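Local atomic coordinates of BDI_3064 protein (Parabacteroides distasonis ATCC 8503, PDB entry 5Z06), a protein that hydrolyses linear beta-1,2-glucan and beta-1,2-glucooligosaccharides of four or more units, releasing sophorose from the non-reducing end. Residues R501-N515 against K525-I537. Residues are numbered along the deposited sequence; the frame is centred on the assembly and turned at random.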
ATOM      1  N   ARG A 501      13.173  17.057 -17.042  1.00 30.19           N
ATOM      2  CA  ARG A 501      11.794  17.402 -16.764  1.00 31.28           C
ATOM      3  C   ARG A 501      10.867  16.982 -17.876  1.00 31.28           C
ATOM      4  O   ARG A 501       9.861  16.303 -17.624  1.00 27.31           O
ATOM      5  CB  ARG A 501      11.663  18.879 -16.508  1.00 31.95           C
ATOM      6  CG  ARG A 501      12.306  19.281 -15.188  1.00 31.24           C
ATOM      7  CD  ARG A 501      12.408  20.771 -15.109  1.00 32.30           C
ATOM      8  NE  ARG A 501      13.191  21.202 -13.957  1.00 32.89           N
ATOM      9  CZ  ARG A 501      14.246  22.018 -13.960  1.00 32.10           C
ATOM     10  NH1 ARG A 501      14.704  22.582 -15.075  1.00 31.93           N
ATOM     11  NH2 ARG A 501      14.842  22.288 -12.796  1.00 32.53           N
ATOM     12  N   ALA A 502      11.226  17.346 -19.105  1.00 30.63           N
ATOM     13  CA  ALA A 502      10.402  17.007 -20.249  1.00 31.92           C
ATOM     14  C   ALA A 502      10.359  15.495 -20.436  1.00 31.83           C
ATOM     15  O   ALA A 502       9.311  14.973 -20.782  1.00 34.09           O
ATOM     16  CB  ALA A 502      10.867  17.733 -21.521  1.00 33.86           C
ATOM     17  N   ASP A 503      11.462  14.793 -20.144  1.00 32.45           N
ATOM     18  CA  ASP A 503      11.514  13.335 -20.282  1.00 32.48           C
ATOM     19  C   ASP A 503      10.477  12.602 -19.441  1.00 31.23           C
ATOM     20  O   ASP A 503       9.841  11.668 -19.938  1.00 30.32           O
ATOM     21  CB  ASP A 503      12.902  12.774 -19.943  1.00 37.59           C
ATOM     22  CG  ASP A 503      13.947  13.037 -21.037  1.00 44.37           C
ATOM     23  OD1 ASP A 503      13.608  13.563 -22.132  1.00 49.86           O
ATOM     24  OD2 ASP A 503      15.141  12.717 -20.793  1.00 52.62           O
ATOM     25  N   TRP A 504      10.320  12.971 -18.169  1.00 28.06           N
ATOM     26  CA  TRP A 504       9.311  12.302 -17.367  1.00 27.69           C
ATOM     27  C   TRP A 504       7.953  12.935 -17.572  1.00 26.77           C
ATOM     28  O   TRP A 504       6.970  12.228 -17.666  1.00 28.02           O
ATOM     29  CB  TRP A 504       9.698  12.203 -15.884  1.00 29.96           C
ATOM     30  CG  TRP A 504       9.633  13.450 -15.024  1.00 29.88           C
ATOM     31  CD1 TRP A 504      10.689  14.236 -14.624  1.00 30.15           C
ATOM     32  CD2 TRP A 504       8.473  13.995 -14.398  1.00 30.85           C
ATOM     33  NE1 TRP A 504      10.253  15.227 -13.791  1.00 29.67           N
ATOM     34  CE2 TRP A 504       8.898  15.104 -13.631  1.00 29.43           C
ATOM     35  CE3 TRP A 504       7.107  13.652 -14.408  1.00 31.29           C
ATOM     36  CZ2 TRP A 504       8.017  15.870 -12.888  1.00 30.54           C
ATOM     37  CZ3 TRP A 504       6.228  14.417 -13.675  1.00 30.58           C
ATOM     38  CH2 TRP A 504       6.680  15.530 -12.937  1.00 31.32           C
ATOM     39  N   GLY A 505       7.919  14.259 -17.680  1.00 26.44           N
ATOM     40  CA  GLY A 505       6.689  15.005 -17.808  1.00 27.17           C
ATOM     41  C   GLY A 505       5.971  14.760 -19.111  1.00 27.44           C
ATOM     42  O   GLY A 505       4.744  14.864 -19.172  1.00 26.06           O
ATOM     43  N   ARG A 506       6.739  14.454 -20.160  1.00 29.17           N
ATOM     44  CA  ARG A 506       6.192  14.254 -21.529  1.00 30.74           C
ATOM     45  C   ARG A 506       5.560  15.529 -22.090  1.00 30.47           C
ATOM     46  O   ARG A 506       4.750  15.470 -22.989  1.00 31.00           O
ATOM     47  CB  ARG A 506       5.164  13.089 -21.564  1.00 31.35           C
ATOM     48  CG  ARG A 506       5.553  11.840 -20.776  1.00 31.32           C
ATOM     49  CD  ARG A 506       6.930  11.310 -21.158  1.00 32.18           C
ATOM     50  NE  ARG A 506       7.079  11.024 -22.596  1.00 32.91           N
ATOM     51  CZ  ARG A 506       8.237  11.015 -23.287  1.00 34.25           C
ATOM     52  NH1 ARG A 506       9.397  11.304 -22.698  1.00 32.21           N
ATOM     53  NH2 ARG A 506       8.243  10.724 -24.596  1.00 32.21           N
ATOM     54  N   VAL A 507       5.922  16.671 -21.507  1.00 31.83           N
ATOM     55  CA  VAL A 507       5.469  17.976 -21.941  1.00 32.08           C
ATOM     56  C   VAL A 507       6.640  18.892 -21.725  1.00 33.75           C
ATOM     57  O   VAL A 507       7.611  18.552 -21.035  1.00 32.94           O
ATOM     58  CB  VAL A 507       4.238  18.524 -21.178  1.00 31.16           C
ATOM     59  CG1 VAL A 507       2.982  17.688 -21.470  1.00 32.44           C
ATOM     60  CG2 VAL A 507       4.498  18.624 -19.682  1.00 31.23           C
ATOM     61  N   GLU A 508       6.530  20.058 -22.329  1.00 35.23           N
ATOM     62  CA  GLU A 508       7.535  21.086 -22.190  1.00 37.24           C
ATOM     63  C   GLU A 508       7.257  21.925 -20.940  1.00 36.12           C
ATOM     64  O   GLU A 508       8.159  22.563 -20.422  1.00 32.37           O
ATOM     65  CB  GLU A 508       7.531  21.965 -23.433  1.00 38.82           C
ATOM     66  CG  GLU A 508       7.941  21.248 -24.704  1.00 41.87           C
ATOM     67  CD  GLU A 508       9.446  21.115 -24.821  1.00 45.84           C
ATOM     68  OE1 GLU A 508      10.103  22.157 -25.088  1.00 45.99           O
ATOM     69  OE2 GLU A 508       9.960  19.982 -24.641  1.00 45.26           O
ATOM     70  N   ASP A 509       6.005  21.905 -20.467  1.00 35.18           N
ATOM     71  CA  ASP A 509       5.551  22.768 -19.391  1.00 34.38           C
ATOM     72  C   ASP A 509       6.406  22.484 -18.157  1.00 33.46           C
ATOM     73  O   ASP A 509       6.561  21.320 -17.776  1.00 31.88           O
ATOM     74  CB  ASP A 509       4.078  22.498 -18.998  1.00 37.98           C
ATOM     75  CG  ASP A 509       3.078  22.567 -20.172  1.00 38.00           C
ATOM     76  OD1 ASP A 509       3.488  22.584 -21.348  1.00 42.25           O
ATOM     77  OD2 ASP A 509       1.864  22.577 -19.897  1.00 38.11           O
ATOM     78  N   GLY A 510       6.972  23.537 -17.555  1.00 30.36           N
ATOM     79  CA  GLY A 510       7.785  23.391 -16.358  1.00 30.19           C
ATOM     80  C   GLY A 510       9.201  22.899 -16.576  1.00 29.90           C
ATOM     81  O   GLY A 510       9.953  22.712 -15.609  1.00 28.61           O
ATOM     82  N   LYS A 511       9.604  22.724 -17.829  1.00 30.17           N
ATOM     83  CA  LYS A 511      10.976  22.315 -18.093  1.00 33.13           C
ATOM     84  C   LYS A 511      11.988  23.381 -17.601  1.00 30.71           C
ATOM     85  O   LYS A 511      13.121  23.040 -17.307  1.00 32.35           O
ATOM     86  CB  LYS A 511      11.194  21.967 -19.574  1.00 34.70           C
ATOM     87  CG  LYS A 511      11.263  23.172 -20.490  1.00 36.90           C
ATOM     88  CD  LYS A 511      11.496  22.725 -21.921  1.00 39.34           C
ATOM     89  CE  LYS A 511      11.889  23.911 -22.772  1.00 40.45           C
ATOM     90  NZ  LYS A 511      12.339  23.453 -24.109  1.00 42.94           N
ATOM     91  N   MET A 512      11.567  24.640 -17.486  1.00 31.81           N
ATOM     92  CA  MET A 512      12.409  25.720 -16.920  1.00 35.78           C
ATOM     93  C   MET A 512      12.338  25.822 -15.387  1.00 33.97           C
ATOM     94  O   MET A 512      12.737  26.834 -14.816  1.00 33.38           O
ATOM     95  CB  MET A 512      12.011  27.087 -17.526  1.00 38.56           C
ATOM     96  CG  MET A 512      12.105  27.196 -19.049  1.00 41.39           C
ATOM     97  SD  MET A 512      13.733  26.691 -19.608  1.00 47.04           S
ATOM     98  CE  MET A 512      14.751  28.092 -19.108  1.00 46.77           C
ATOM     99  N   TYR A 513      11.837  24.772 -14.739  1.00 33.75           N
ATOM    100  CA  TYR A 513      11.485  24.740 -13.304  1.00 31.39           C
ATOM    101  C   TYR A 513      10.235  25.522 -13.054  1.00 30.02           C
ATOM    102  O   TYR A 513       9.237  24.982 -12.552  1.00 29.02           O
ATOM    103  CB  TYR A 513      12.597  25.197 -12.347  1.00 31.31           C
ATOM    104  CG  TYR A 513      12.145  25.029 -10.923  1.00 30.14           C
ATOM    105  CD1 TYR A 513      12.090  23.773 -10.336  1.00 29.98           C
ATOM    106  CD2 TYR A 513      11.719  26.118 -10.181  1.00 30.44           C
ATOM    107  CE1 TYR A 513      11.657  23.610  -9.021  1.00 28.62           C
ATOM    108  CE2 TYR A 513      11.275  25.965  -8.884  1.00 30.20           C
ATOM    109  CZ  TYR A 513      11.245  24.711  -8.316  1.00 28.56           C
ATOM    110  OH  TYR A 513      10.786  24.615  -7.027  1.00 30.02           O
ATOM    111  N   THR A 514      10.321  26.814 -13.347  1.00 30.43           N
ATOM    112  CA  THR A 514       9.149  27.630 -13.575  1.00 31.55           C
ATOM    113  C   THR A 514       8.329  27.084 -14.738  1.00 29.83           C
ATOM    114  O   THR A 514       8.835  26.427 -15.658  1.00 27.71           O
ATOM    115  CB  THR A 514       9.524  29.062 -13.940  1.00 32.72           C
ATOM    116  OG1 THR A 514      10.486  29.025 -15.003  1.00 34.93           O
ATOM    117  CG2 THR A 514      10.092  29.770 -12.737  1.00 34.68           C
ATOM    118  N   ASN A 515       7.050  27.394 -14.698  1.00 31.30           N
ATOM    119  CA  ASN A 515       6.117  26.837 -15.652  1.00 31.65           C
ATOM    120  C   ASN A 515       5.390  28.021 -16.294  1.00 31.80           C
ATOM    121  O   ASN A 515       5.601  28.305 -17.480  1.00 30.50           O
ATOM    122  CB  ASN A 515       5.196  25.845 -14.926  1.00 31.47           C
ATOM    123  CG  ASN A 515       4.171  25.204 -15.836  1.00 31.60           C
ATOM    124  OD1 ASN A 515       3.604  25.859 -16.713  1.00 32.75           O
ATOM    125  ND2 ASN A 515       3.891  23.925 -15.601  1.00 30.13           N
ATOM    126  N   LYS A 525       2.999  28.728 -11.211  1.00 32.25           N
ATOM    127  CA  LYS A 525       4.315  29.365 -11.335  1.00 32.88           C
ATOM    128  C   LYS A 525       5.449  28.363 -11.492  1.00 32.01           C
ATOM    129  O   LYS A 525       6.381  28.566 -12.261  1.00 34.00           O
ATOM    130  CB  LYS A 525       4.583  30.276 -10.150  1.00 34.57           C
ATOM    131  CG  LYS A 525       3.746  31.552 -10.163  1.00 35.43           C
ATOM    132  CD  LYS A 525       3.922  32.303  -8.850  1.00 36.13           C
ATOM    133  CE  LYS A 525       3.256  33.663  -8.850  1.00 36.66           C
ATOM    134  NZ  LYS A 525       2.020  33.657  -8.025  1.00 37.58           N
ATOM    135  N   VAL A 526       5.368  27.263 -10.773  1.00 31.61           N
ATOM    136  CA  VAL A 526       6.412  26.262 -10.798  1.00 29.41           C
ATOM    137  C   VAL A 526       5.771  24.906 -10.985  1.00 29.86           C
ATOM    138  O   VAL A 526       4.667  24.640 -10.501  1.00 30.99           O
ATOM    139  CB  VAL A 526       7.178  26.302  -9.479  1.00 30.18           C
ATOM    140  CG1 VAL A 526       8.044  25.056  -9.283  1.00 30.85           C
ATOM    141  CG2 VAL A 526       8.022  27.567  -9.407  1.00 30.63           C
ATOM    142  N   GLY A 527       6.485  24.028 -11.650  1.00 29.98           N
ATOM    143  CA  GLY A 527       6.089  22.648 -11.699  1.00 31.02           C
ATOM    144  C   GLY A 527       6.169  22.086 -13.086  1.00 31.56           C
ATOM    145  O   GLY A 527       5.816  22.751 -14.068  1.00 32.56           O
ATOM    146  N   VAL A 528       6.593  20.837 -13.156  1.00 31.40           N
ATOM    147  CA  VAL A 528       6.619  20.106 -14.400  1.00 29.64           C
ATOM    148  C   VAL A 528       5.182  19.796 -14.734  1.00 29.68           C
ATOM    149  O   VAL A 528       4.394  19.407 -13.859  1.00 27.59           O
ATOM    150  CB  VAL A 528       7.371  18.784 -14.249  1.00 30.30           C
ATOM    151  CG1 VAL A 528       7.207  17.916 -15.498  1.00 30.09           C
ATOM    152  CG2 VAL A 528       8.846  19.056 -13.978  1.00 30.92           C
ATOM    153  N   SER A 529       4.844  19.962 -16.006  1.00 28.74           N
ATOM    154  CA  SER A 529       3.515  19.640 -16.485  1.00 28.04           C
ATOM    155  C   SER A 529       2.504  20.385 -15.623  1.00 29.13           C
ATOM    156  O   SER A 529       2.755  21.560 -15.305  1.00 31.87           O
ATOM    157  CB  SER A 529       3.329  18.124 -16.509  1.00 28.50           C
ATOM    158  OG  SER A 529       2.162  17.803 -17.217  1.00 28.78           O
ATOM    159  N   ASN A 530       1.385  19.758 -15.239  1.00 29.71           N
ATOM    160  CA  ASN A 530       0.434  20.415 -14.350  1.00 29.04           C
ATOM    161  C   ASN A 530       0.609  20.049 -12.881  1.00 29.01           C
ATOM    162  O   ASN A 530      -0.302  20.260 -12.089  1.00 28.91           O
ATOM    163  CB  ASN A 530      -1.025  20.274 -14.836  1.00 30.53           C
ATOM    164  CG  ASN A 530      -1.530  18.848 -14.847  1.00 29.06           C
ATOM    165  OD1 ASN A 530      -0.815  17.909 -14.510  1.00 28.99           O
ATOM    166  ND2 ASN A 530      -2.787  18.689 -15.235  1.00 28.77           N
ATOM    167  N   GLY A 531       1.797  19.550 -12.523  1.00 28.45           N
ATOM    168  CA  GLY A 531       2.185  19.333 -11.128  1.00 29.40           C
ATOM    169  C   GLY A 531       2.803  17.978 -10.831  1.00 30.21           C
ATOM    170  O   GLY A 531       3.449  17.803  -9.795  1.00 28.48           O
ATOM    171  N   GLY A 532       2.595  17.018 -11.735  1.00 29.27           N
ATOM    172  CA  GLY A 532       3.087  15.687 -11.550  1.00 28.80           C
ATOM    173  C   GLY A 532       2.160  14.922 -10.617  1.00 29.04           C
ATOM    174  O   GLY A 532       1.063  15.392 -10.279  1.00 28.33           O
ATOM    175  N   PRO A 533       2.587  13.718 -10.208  1.00 28.92           N
ATOM    176  CA  PRO A 533       1.830  13.002  -9.204  1.00 28.84           C
ATOM    177  C   PRO A 533       1.636  13.888  -8.004  1.00 28.13           C
ATOM    178  O   PRO A 533       2.554  14.625  -7.615  1.00 26.04           O
ATOM    179  CB  PRO A 533       2.726  11.823  -8.847  1.00 29.74           C
ATOM    180  CG  PRO A 533       3.684  11.687  -9.984  1.00 29.34           C
ATOM    181  CD  PRO A 533       3.857  13.059 -10.533  1.00 28.56           C
ATOM    182  N   LEU A 534       0.446  13.832  -7.428  1.00 26.28           N
ATOM    183  CA  LEU A 534       0.127  14.728  -6.331  1.00 25.88           C
ATOM    184  C   LEU A 534       0.947  14.514  -5.071  1.00 25.57           C
ATOM    185  O   LEU A 534       1.001  15.412  -4.234  1.00 28.20           O
ATOM    186  CB  LEU A 534      -1.356  14.677  -5.995  1.00 26.31           C
ATOM    187  CG  LEU A 534      -1.938  15.853  -5.229  1.00 26.96           C
ATOM    188  CD1 LEU A 534      -1.674  17.169  -5.940  1.00 27.40           C
ATOM    189  CD2 LEU A 534      -3.440  15.639  -5.060  1.00 27.17           C
ATOM    190  N   PHE A 535       1.600  13.364  -4.919  1.00 25.07           N
ATOM    191  CA  PHE A 535       2.452  13.163  -3.740  1.00 26.98           C
ATOM    192  C   PHE A 535       3.643  14.113  -3.696  1.00 27.21           C
ATOM    193  O   PHE A 535       4.251  14.293  -2.641  1.00 26.96           O
ATOM    194  CB  PHE A 535       2.907  11.711  -3.600  1.00 27.33           C
ATOM    195  CG  PHE A 535       4.075  11.337  -4.461  1.00 27.94           C
ATOM    196  CD1 PHE A 535       5.373  11.520  -3.999  1.00 28.40           C
ATOM    197  CD2 PHE A 535       3.894  10.760  -5.708  1.00 28.56           C
ATOM    198  CE1 PHE A 535       6.473  11.149  -4.757  1.00 28.77           C
ATOM    199  CE2 PHE A 535       4.991  10.395  -6.487  1.00 29.23           C
ATOM    200  CZ  PHE A 535       6.279  10.580  -6.008  1.00 29.36           C
ATOM    201  N   PHE A 536       3.961  14.720  -4.837  1.00 26.73           N
ATOM    202  CA  PHE A 536       4.938  15.790  -4.896  1.00 27.83           C
ATOM    203  C   PHE A 536       4.660  16.939  -3.913  1.00 27.95           C
ATOM    204  O   PHE A 536       5.608  17.506  -3.354  1.00 27.48           O
ATOM    205  CB  PHE A 536       5.047  16.322  -6.327  1.00 28.73           C
ATOM    206  CG  PHE A 536       5.766  15.407  -7.286  1.00 27.14           C
ATOM    207  CD1 PHE A 536       6.119  14.089  -6.968  1.00 27.29           C
ATOM    208  CD2 PHE A 536       6.070  15.877  -8.546  1.00 28.22           C
ATOM    209  CE1 PHE A 536       6.776  13.299  -7.886  1.00 27.18           C
ATOM    210  CE2 PHE A 536       6.735  15.089  -9.461  1.00 27.63           C
ATOM    211  CZ  PHE A 536       7.096  13.798  -9.124  1.00 26.34           C
ATOM    212  N   ILE A 537       3.389  17.272  -3.694  1.00 25.86           N
ATOM    213  CA  ILE A 537       3.048  18.303  -2.711  1.00 27.21           C
ATOM    214  C   ILE A 537       2.880  17.801  -1.263  1.00 27.07           C
ATOM    215  O   ILE A 537       2.477  18.547  -0.380  1.00 28.10           O
ATOM    216  CB  ILE A 537       1.827  19.139  -3.154  1.00 26.83           C
ATOM    217  CG1 ILE A 537       0.534  18.307  -3.159  1.00 26.21           C
ATOM    218  CG2 ILE A 537       2.099  19.734  -4.518  1.00 25.87           C
ATOM    219  CD1 ILE A 537      -0.703  19.145  -3.104  1.00 26.71           C
TER
HETATM  220  O   HOH W   1       2.584  15.237 -17.543  1.00 25.55           O
HETATM  221  O   HOH W   2       0.758  19.666 -18.815  1.00 34.10           O
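Val528 lies over one face of the Trp504 six-membered ring: CG1, anti to the backbone N (chi1 171°), sits 3.7 Å from the ring centroid in a CH-pi contact. The other methyl, CG2, anti to the carbonyl carbon, meets CG of Arg501, one helical turn before the indole. Phe536 directs its ring edge at the indole in an offset edge-to-face pair, planes at 78°, while CA of Gly532 meets the indole edge near its plane. Gly505 also has no room for a side chain, which would run into CG1 of Val528. Replacing Trp504 by an alanine would probably leave Val528 and the edge of Phe536 without their aromatic partner and open a gap between the end of helix 495-505 and the loop.

Further along, Tyr513 takes CG1 of Val526 over its ring face, 3.4 Å from CZ, and its hydroxyl bonds to that of Tyr556. Its carbonyl O receives Gly527 N at 3.0 Å, and Asn515 N donates to Lys525 O, so that Thr514 and Val526 form a single beta bridge. Asn515, with CG anti to its own N (chi1 180°), swings ND2 to Gly527 O at 2.7 Å; this bond and the one from Asn517 N to OD1 together set the amide's orientation. Ser529 N donates to Asp509 O at 2.8 Å.

The wetter side lies at Ser529 OG, where one water joins it to Gly505 O and a second donates to it and, at long range, to Asp509 OD2, which Tyr519 OH also holds; yet CB of Ser529 presses to 3.4 Å from CG2 of Val507. Within this glycoamylase-like region, the chemistry therefore implies a division of labour: apolar side chains secure the helix end against the Val528-Phe536 loop, whereas mostly backbone bonds set the register of the two loops beyond it.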